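Side-chain contact in 4-oxalocrotonase tautomerase isozyme (Methylibium petroleiphilum, PDB 4FDX), which belongs to the tautomerase enzymes of the MIF clan and assembles from six copies of a small chain built round a beta-alpha-beta unit: residues A21-A26 and V38-N43. Sequence-based numbering, arbitrary orientation.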
# COMPACT_ATOMS: atom_id res chain seq x y z
N ALA B 21 -10.54 -14.27 -10.25
CA ALA B 21 -11.60 -15.19 -9.85
C ALA B 21 -11.22 -16.20 -8.80
O ALA B 21 -11.99 -16.40 -7.87
CB ALA B 21 -12.09 -15.92 -11.14
N ALA B 22 -10.01 -16.78 -8.91
CA ALA B 22 -9.57 -17.79 -8.00
C ALA B 22 -9.28 -17.21 -6.64
O ALA B 22 -9.68 -17.77 -5.61
CB ALA B 22 -8.35 -18.48 -8.62
N ILE B 23 -8.65 -16.04 -6.62
CA ILE B 23 -8.39 -15.39 -5.30
C ILE B 23 -9.70 -15.03 -4.62
O ILE B 23 -9.87 -15.22 -3.41
CB ILE B 23 -7.44 -14.14 -5.44
CG1 ILE B 23 -6.04 -14.63 -5.86
CG2 ILE B 23 -7.37 -13.33 -4.13
CD1 ILE B 23 -5.11 -13.50 -6.37
N THR B 24 -10.63 -14.48 -5.38
CA THR B 24 -11.93 -14.08 -4.80
C THR B 24 -12.63 -15.26 -4.16
O THR B 24 -13.01 -15.18 -3.02
CB THR B 24 -12.81 -13.45 -5.88
OG1 THR B 24 -12.13 -12.21 -6.32
CG2 THR B 24 -14.15 -13.03 -5.32
N GLU B 25 -12.72 -16.36 -4.91
CA GLU B 25 -13.41 -17.54 -4.36
C GLU B 25 -12.66 -18.15 -3.16
O GLU B 25 -13.34 -18.61 -2.22
CB GLU B 25 -13.62 -18.54 -5.51
CG GLU B 25 -14.62 -18.02 -6.56
CD GLU B 25 -15.98 -17.53 -6.02
OE1 GLU B 25 -16.48 -18.00 -4.97
OE2 GLU B 25 -16.58 -16.63 -6.65
N ALA B 26 -11.32 -18.07 -3.15
CA ALA B 26 -10.50 -18.52 -1.99
C ALA B 26 -10.90 -17.72 -0.76
O ALA B 26 -11.07 -18.30 0.31
CB ALA B 26 -9.00 -18.37 -2.29
N VAL B 38 -15.54 -8.55 -1.76
CA VAL B 38 -14.12 -8.86 -2.08
C VAL B 38 -13.64 -8.03 -3.26
O VAL B 38 -14.17 -8.17 -4.38
CB VAL B 38 -13.88 -10.34 -2.37
CG1 VAL B 38 -12.38 -10.61 -2.55
CG2 VAL B 38 -14.38 -11.14 -1.18
N ARG B 39 -12.71 -7.11 -2.98
CA ARG B 39 -12.14 -6.29 -4.08
C ARG B 39 -10.64 -6.59 -4.24
O ARG B 39 -9.95 -6.86 -3.26
CB ARG B 39 -12.31 -4.81 -3.75
CG ARG B 39 -13.78 -4.41 -3.93
CD ARG B 39 -14.03 -3.05 -3.25
NE ARG B 39 -15.37 -2.63 -3.70
CZ ARG B 39 -16.48 -3.25 -3.32
NH1 ARG B 39 -16.50 -4.19 -2.39
NH2 ARG B 39 -17.65 -2.83 -3.82
N ILE B 40 -10.19 -6.74 -5.49
CA ILE B 40 -8.78 -6.94 -5.73
C ILE B 40 -8.28 -5.80 -6.61
O ILE B 40 -8.95 -5.41 -7.66
CB ILE B 40 -8.57 -8.30 -6.50
CG1 ILE B 40 -9.18 -9.43 -5.63
CG2 ILE B 40 -7.05 -8.48 -6.69
CD1 ILE B 40 -9.08 -10.81 -6.20
N LEU B 41 -7.10 -5.30 -6.25
CA LEU B 41 -6.44 -4.23 -7.03
C LEU B 41 -5.13 -4.88 -7.50
O LEU B 41 -4.42 -5.42 -6.65
CB LEU B 41 -6.07 -3.02 -6.11
CG LEU B 41 -7.27 -2.23 -5.64
CD1 LEU B 41 -8.37 -2.97 -4.86
CD2 LEU B 41 -6.70 -1.10 -4.83
N ILE B 42 -4.82 -4.79 -8.77
CA ILE B 42 -3.57 -5.37 -9.31
C ILE B 42 -2.65 -4.25 -9.64
O ILE B 42 -2.99 -3.25 -10.36
CB ILE B 42 -3.84 -6.17 -10.58
CG1 ILE B 42 -4.63 -7.44 -10.24
CG2 ILE B 42 -2.53 -6.57 -11.21
CD1 ILE B 42 -5.11 -8.16 -11.54
N ASN B 43 -1.43 -4.35 -9.12
CA ASN B 43 -0.37 -3.37 -9.39
C ASN B 43 0.69 -4.12 -10.12
O ASN B 43 1.27 -5.02 -9.58
CB ASN B 43 0.14 -2.76 -8.09
CG ASN B 43 1.29 -1.80 -8.35
OD1 ASN B 43 1.19 -0.85 -9.19
ND2 ASN B 43 2.45 -2.08 -7.69
O HOH W 1 -13.00 -9.56 -6.58
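Ile-23 meets Ile-40 through a single methyl: CD1 of Ile-40 lies 3.7 Å from CG2 of Ile-23 and 3.8 Å from its CB, so the tip of the strand residue presses on the branch point of the helix residue. With chi1 at -67°, CG1 of Ile-23 lies beside the backbone N and CG2 is anti to it; CG2 is the branch that meets the methyl. Ile-40 reaches it with CG1 and CD1 in an extended chain, chi2 -180°. One residue on, Thr-24 touches both Ile-40 and Val-38, the latter just before the strand, mainly with a different branch for each. Its OG1 comes within 3.4 Å of the same Ile-40 CD1, a van der Waals contact, while its methyl CG2 lies alongside Val-38, 4.0 Å from CB and 4.1 Å from CG1, the two side chains running past one another in opposite senses. No direct hydrogen bond spans the segments; a water does so instead, donating to Thr-24 OG1 at 2.8 Å and to Val-38 O at 2.9 Å. The hydroxyl also bonds to Val-20 O one helical turn back, which satisfies it in a buried setting. All four touching residues are buried, and the water links the helix to the residue just before strand 39-45. The contact is one part of the packing of helix 13-31 on that strand within the beta-alpha-beta unit, where Ile-23 also reaches Ile-3 and Met-5 of the parallel strand 2-8. A strand of a second subunit pairs antiparallel with residues 39-41, so the sheet continues across the interface, and Val-27 of a third subunit packs on Ile-23.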